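Local coordinates for probable M18 family aminopeptidase 1 (Thermotoga maritima, PDB 2GLF), which probably acts as a zinc-dependent aminopeptidase of the M18 family, removing residues from the N-terminal ends of peptides, at residues Ile191-Glu196 and Lys202-Lys207; Pro104-Glu109 and Leu113-Tyr118. All coordinates share one frame; numbering follows the deposited sequence.

Contact 2 (104-109 with 113-118) is largely buried and joins the two strands of a hairpin in the six-stranded antiparallel sheet. Contact 1 (191-196 with 202-207) lies at the surface, where the loop after strand 185-189 leans on helix 200-213. Their chemistry follows their place: backbone hydrogen bonds and apolar side chains hold contact 2, whereas contact 1 has no direct hydrogen bond and relies on side-chain packing and one water bridge. The centres are about 16 Å apart, yet helix 200-213 couples them. Lys-202 N bonds Glu-107 OE1 at 2.8 Å, and Leu-105 packs against Val-205 and Leu-206. Both contacts also touch the second subunit.

Contact 1: Ile191-Glu196 and Lys202-Lys207; sequences IPLSGE and KTNVLK
Asn-204 presents its amide to Ile-191, whose CD1 lies 3.3 Å from ND2; the two side chains cross at about a right angle. With CG anti to the backbone N (chi1 -169°), the amide of Asn-204 leaves the helix on the side of the loop. ND2 does not bond Ile-191 O directly, because the angle is poor. A water closes the gap, accepting from Asn-204 ND2 at 2.6 Å and donating to Ile-191 O at 2.7 Å. Leu-193 approaches from the loop beside this amide, and its CD1 meets Thr-203 CG2 at 3.5 Å. Glu-196 CG also lies 3.5 Å from Thr-203 CG2, so this methyl meets two loop side chains, both on its loop-facing side. Thr-203 OG1 is engaged by Glu-199 O. An alanine in place of Asn-204 would probably strand the water without its donor on the helix and open a gap beside Ile-191 CD1 and Leu-193 CG. Asp-239 of the second subunit bonds Ile-191 N and packs on Asn-204. Between 191-196 and 202-207 the chemistry is aliphatic carbon on methyl and amide, plus one bridging water; the backbone hydrogen bond of Leu-193 with Ala-200 ties the loop to the helix start.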
loop_
_atom_site.group_PDB
_atom_site.type_symbol
_atom_site.label_atom_id
_atom_site.label_comp_id
_atom_site.label_asym_id
_atom_site.label_seq_id
_atom_site.Cartn_x
_atom_site.Cartn_y
_atom_site.Cartn_z
ATOM N N ILE A 191 14.530 -34.026 31.877
ATOM C CA ILE A 191 14.619 -34.412 33.283
ATOM C C ILE A 191 15.777 -33.684 33.969
ATOM O O ILE A 191 16.898 -33.676 33.471
ATOM C CB ILE A 191 14.734 -35.978 33.451
ATOM C CG1 ILE A 191 15.237 -36.334 34.854
ATOM C CG2 ILE A 191 15.606 -36.575 32.381
ATOM C CD1 ILE A 191 16.736 -36.190 35.051
ATOM N N PRO A 192 15.504 -33.040 35.119
ATOM C CA PRO A 192 16.476 -32.284 35.920
ATOM C C PRO A 192 17.306 -33.135 36.877
ATOM O O PRO A 192 16.846 -34.163 37.383
ATOM C CB PRO A 192 15.597 -31.298 36.667
ATOM C CG PRO A 192 14.395 -32.135 36.968
ATOM C CD PRO A 192 14.143 -32.862 35.663
ATOM N N LEU A 193 18.532 -32.687 37.129
ATOM C CA LEU A 193 19.443 -33.389 38.022
ATOM C C LEU A 193 19.157 -32.980 39.457
ATOM O O LEU A 193 19.514 -31.879 39.869
ATOM C CB LEU A 193 20.890 -33.025 37.692
ATOM C CG LEU A 193 21.966 -34.106 37.845
ATOM C CD1 LEU A 193 23.317 -33.433 38.030
ATOM C CD2 LEU A 193 21.666 -34.997 39.033
ATOM N N SER A 194 18.512 -33.854 40.218
ATOM C CA SER A 194 18.221 -33.533 41.607
ATOM C C SER A 194 19.508 -33.013 42.240
ATOM O O SER A 194 20.568 -33.626 42.103
ATOM C CB SER A 194 17.741 -34.775 42.359
ATOM O OG SER A 194 17.404 -34.451 43.697
ATOM N N GLY A 195 19.418 -31.876 42.920
ATOM C CA GLY A 195 20.594 -31.308 43.544
ATOM C C GLY A 195 21.036 -30.045 42.840
ATOM O O GLY A 195 21.313 -29.038 43.486
ATOM N N GLU A 196 21.104 -30.094 41.514
ATOM C CA GLU A 196 21.514 -28.935 40.730
ATOM C C GLU A 196 20.534 -27.779 40.889
ATOM O O GLU A 196 19.324 -27.943 40.724
ATOM C CB GLU A 196 21.637 -29.307 39.250
ATOM C CG GLU A 196 23.052 -29.643 38.802
ATOM C CD GLU A 196 24.015 -28.477 38.974
ATOM O OE1 GLU A 196 23.708 -27.369 38.483
ATOM O OE2 GLU A 196 25.084 -28.666 39.593
ATOM N N LYS A 202 20.312 -29.194 31.696
ATOM C CA LYS A 202 21.487 -29.208 30.830
ATOM C C LYS A 202 22.506 -30.116 31.505
ATOM O O LYS A 202 23.006 -31.075 30.901
ATOM C CB LYS A 202 22.066 -27.799 30.674
ATOM C CG LYS A 202 23.249 -27.732 29.729
ATOM C CD LYS A 202 23.865 -26.354 29.714
ATOM C CE LYS A 202 25.087 -26.314 28.812
ATOM N NZ LYS A 202 25.630 -24.936 28.606
ATOM N N THR A 203 22.783 -29.804 32.769
ATOM C CA THR A 203 23.720 -30.556 33.596
ATOM C C THR A 203 23.447 -32.057 33.509
ATOM O O THR A 203 24.376 -32.864 33.403
ATOM C CB THR A 203 23.620 -30.120 35.078
ATOM O OG1 THR A 203 23.964 -28.734 35.190
ATOM C CG2 THR A 203 24.554 -30.946 35.951
ATOM N N ASN A 204 22.172 -32.428 33.559
ATOM C CA ASN A 204 21.810 -33.832 33.484
ATOM C C ASN A 204 22.266 -34.400 32.144
ATOM O O ASN A 204 22.899 -35.455 32.089
ATOM C CB ASN A 204 20.306 -34.013 33.632
ATOM C CG ASN A 204 19.924 -35.461 33.813
ATOM O OD1 ASN A 204 20.297 -36.088 34.803
ATOM N ND2 ASN A 204 19.192 -36.013 32.851
ATOM N N VAL A 205 21.940 -33.696 31.062
ATOM C CA VAL A 205 22.342 -34.130 29.732
ATOM C C VAL A 205 23.865 -34.267 29.689
ATOM O O VAL A 205 24.395 -35.272 29.205
ATOM C CB VAL A 205 21.891 -33.119 28.671
ATOM C CG1 VAL A 205 22.579 -33.395 27.336
ATOM C CG2 VAL A 205 20.398 -33.200 28.519
ATOM N N LEU A 206 24.563 -33.258 30.206
ATOM C CA LEU A 206 26.023 -33.276 30.224
ATOM C C LEU A 206 26.567 -34.475 30.977
ATOM O O LEU A 206 27.600 -35.028 30.608
ATOM C CB LEU A 206 26.568 -31.998 30.854
ATOM C CG LEU A 206 26.669 -30.800 29.916
ATOM C CD1 LEU A 206 27.178 -29.608 30.691
ATOM C CD2 LEU A 206 27.599 -31.128 28.753
ATOM N N LYS A 207 25.866 -34.865 32.037
ATOM C CA LYS A 207 26.266 -36.007 32.845
ATOM C C LYS A 207 26.066 -37.288 32.046
ATOM O O LYS A 207 26.934 -38.161 32.020
ATOM C CB LYS A 207 25.445 -36.040 34.129
ATOM C CG LYS A 207 25.722 -37.224 35.026
ATOM C CD LYS A 207 25.466 -36.848 36.474
ATOM C CE LYS A 207 25.137 -38.061 37.302
ATOM N NZ LYS A 207 23.873 -38.666 36.817
HETATM O O HOH W 1 18.105 -34.391 31.152
#

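Contact 2: Pro104-Glu109 and Leu113-Tyr118; sequences PLIEDE and LFKTHY
The edge of the Phe-114 ring meets Pro-104, whose CB lies near the ring plane, 4.0 Å from CD2. Leu-105 comes in obliquely, its CG 4.0 Å from Phe-114 CE2. Phe-114 CG lies anti to its carbonyl carbon (chi1 -74°), which swings the ring to the side of Leu-105. Phe-100 stacks on the ring, and Leu-186 and Ala-188 pack against it too. The strands pair antiparallel: Leu-105 and Phe-114, on one face, form a non-hydrogen-bonded pair, Ile-106 and Leu-113 a hydrogen-bonded one. Ile-106 N reaches Leu-113 O at 3.0 Å, and Leu-113 N returns to Ile-106 O at 2.7 Å. Lys-115 N gives a 2.8 Å bond to Pro-104 O, in the carbonyl plane and on a lone pair. The opposite face carries Ile-106 and Leu-113, with Ile-106 CG1 3.8 Å from Leu-113 CB. Ile-106 CD1 also meets Lys-115 CG at 3.8 Å, while the bent lysine chain carries NZ to a salt bridge with Glu-182. The strand axes diverge from antiparallel, at 133°. Antiparallel pairing of consecutive strands through a short turn makes this a beta hairpin, 97-108 with 111-119, the latter lying between 97-108 and edge strand 185-189 of a six-stranded antiparallel sheet.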
loop_
_atom_site.group_PDB
_atom_site.type_symbol
_atom_site.label_atom_id
_atom_site.label_comp_id
_atom_site.label_asym_id
_atom_site.label_seq_id
_atom_site.Cartn_x
_atom_site.Cartn_y
_atom_site.Cartn_z
ATOM N N PRO A 104 26.609 -26.132 21.193
ATOM C CA PRO A 104 25.214 -26.508 20.958
ATOM C C PRO A 104 24.316 -26.669 22.179
ATOM O O PRO A 104 23.109 -26.462 22.086
ATOM C CB PRO A 104 25.349 -27.814 20.186
ATOM C CG PRO A 104 26.505 -28.455 20.878
ATOM C CD PRO A 104 27.492 -27.303 21.014
ATOM N N LEU A 105 24.888 -27.030 23.321
ATOM C CA LEU A 105 24.064 -27.241 24.499
ATOM C C LEU A 105 23.710 -25.992 25.306
ATOM O O LEU A 105 24.588 -25.311 25.851
ATOM C CB LEU A 105 24.724 -28.257 25.427
ATOM C CG LEU A 105 23.849 -29.393 25.970
ATOM C CD1 LEU A 105 24.526 -29.954 27.216
ATOM C CD2 LEU A 105 22.445 -28.902 26.309
ATOM N N ILE A 106 22.409 -25.711 25.372
ATOM C CA ILE A 106 21.875 -24.583 26.132
ATOM C C ILE A 106 20.636 -25.106 26.845
ATOM O O ILE A 106 20.135 -26.181 26.507
ATOM C CB ILE A 106 21.421 -23.424 25.219
ATOM C CG1 ILE A 106 20.122 -23.800 24.495
ATOM C CG2 ILE A 106 22.486 -23.123 24.199
ATOM C CD1 ILE A 106 19.523 -22.673 23.673
ATOM N N GLU A 107 20.150 -24.358 27.832
ATOM C CA GLU A 107 18.934 -24.741 28.537
ATOM C C GLU A 107 17.969 -23.569 28.507
ATOM O O GLU A 107 18.375 -22.427 28.696
ATOM C CB GLU A 107 19.203 -25.118 29.993
ATOM C CG GLU A 107 17.912 -25.549 30.700
ATOM C CD GLU A 107 18.103 -25.994 32.139
ATOM O OE1 GLU A 107 18.960 -26.872 32.381
ATOM O OE2 GLU A 107 17.380 -25.477 33.024
ATOM N N ASP A 108 16.695 -23.850 28.261
ATOM C CA ASP A 108 15.680 -22.800 28.219
ATOM C C ASP A 108 14.340 -23.352 28.679
ATOM O O ASP A 108 13.901 -24.404 28.216
ATOM C CB ASP A 108 15.541 -22.239 26.807
ATOM C CG ASP A 108 15.024 -20.816 26.802
ATOM O OD1 ASP A 108 14.551 -20.352 25.742
ATOM O OD2 ASP A 108 15.104 -20.156 27.860
ATOM N N GLU A 109 13.688 -22.627 29.581
ATOM C CA GLU A 109 12.407 -23.052 30.134
ATOM C C GLU A 109 12.473 -24.503 30.601
ATOM O O GLU A 109 11.563 -25.299 30.353
ATOM C CB GLU A 109 11.284 -22.870 29.115
ATOM C CG GLU A 109 10.930 -21.406 28.842
ATOM C CD GLU A 109 10.733 -20.571 30.118
ATOM O OE1 GLU A 109 10.060 -21.047 31.072
ATOM O OE2 GLU A 109 11.245 -19.425 30.157
ATOM N N LEU A 113 18.683 -28.097 25.184
ATOM C CA LEU A 113 18.563 -27.946 23.736
ATOM C C LEU A 113 19.880 -27.971 22.970
ATOM O O LEU A 113 20.927 -27.583 23.492
ATOM C CB LEU A 113 17.871 -26.623 23.422
ATOM C CG LEU A 113 16.431 -26.416 23.859
ATOM C CD1 LEU A 113 16.102 -24.938 23.793
ATOM C CD2 LEU A 113 15.515 -27.229 22.969
ATOM N N PHE A 114 19.818 -28.418 21.722
ATOM C CA PHE A 114 20.997 -28.432 20.862
ATOM C C PHE A 114 20.734 -27.430 19.753
ATOM O O PHE A 114 19.858 -27.645 18.910
ATOM C CB PHE A 114 21.230 -29.805 20.220
ATOM C CG PHE A 114 21.765 -30.834 21.159
ATOM C CD1 PHE A 114 21.081 -32.026 21.358
ATOM C CD2 PHE A 114 22.961 -30.624 21.829
ATOM C CE1 PHE A 114 21.579 -32.996 22.213
ATOM C CE2 PHE A 114 23.472 -31.587 22.687
ATOM C CZ PHE A 114 22.778 -32.779 22.880
ATOM N N LYS A 115 21.474 -26.330 19.759
ATOM C CA LYS A 115 21.306 -25.340 18.711
ATOM C C LYS A 115 22.037 -25.844 17.469
ATOM O O LYS A 115 23.121 -26.413 17.558
ATOM C CB LYS A 115 21.896 -23.988 19.127
ATOM C CG LYS A 115 21.384 -23.433 20.438
ATOM C CD LYS A 115 21.764 -21.968 20.587
ATOM C CE LYS A 115 20.745 -21.043 19.910
ATOM N NZ LYS A 115 20.531 -21.297 18.452
ATOM N N THR A 116 21.442 -25.654 16.306
ATOM C CA THR A 116 22.101 -26.083 15.096
ATOM C C THR A 116 22.240 -24.892 14.179
ATOM O O THR A 116 21.801 -23.789 14.496
ATOM C CB THR A 116 21.300 -27.149 14.355
ATOM O OG1 THR A 116 20.140 -26.547 13.771
ATOM C CG2 THR A 116 20.874 -28.244 15.305
ATOM N N HIS A 117 22.868 -25.137 13.039
ATOM C CA HIS A 117 23.073 -24.139 12.009
ATOM C C HIS A 117 22.918 -24.995 10.755
ATOM O O HIS A 117 23.695 -25.920 10.536
ATOM C CB HIS A 117 24.478 -23.566 12.119
ATOM C CG HIS A 117 24.715 -22.378 11.247
ATOM N ND1 HIS A 117 24.440 -22.383 9.897
ATOM C CD2 HIS A 117 25.225 -21.155 11.524
ATOM C CE1 HIS A 117 24.773 -21.214 9.378
ATOM N NE2 HIS A 117 25.254 -20.450 10.344
ATOM N N TYR A 118 21.901 -24.715 9.945
ATOM C CA TYR A 118 21.666 -25.522 8.758
ATOM C C TYR A 118 22.746 -25.422 7.692
ATOM O O TYR A 118 23.398 -24.391 7.524
ATOM C CB TYR A 118 20.288 -25.212 8.169
ATOM C CG TYR A 118 20.163 -23.885 7.483
ATOM C CD1 TYR A 118 20.434 -23.755 6.119
ATOM C CD2 TYR A 118 19.743 -22.759 8.180
ATOM C CE1 TYR A 118 20.284 -22.528 5.469
ATOM C CE2 TYR A 118 19.590 -21.533 7.541
ATOM C CZ TYR A 118 19.861 -21.425 6.187
ATOM O OH TYR A 118 19.700 -20.216 5.560
#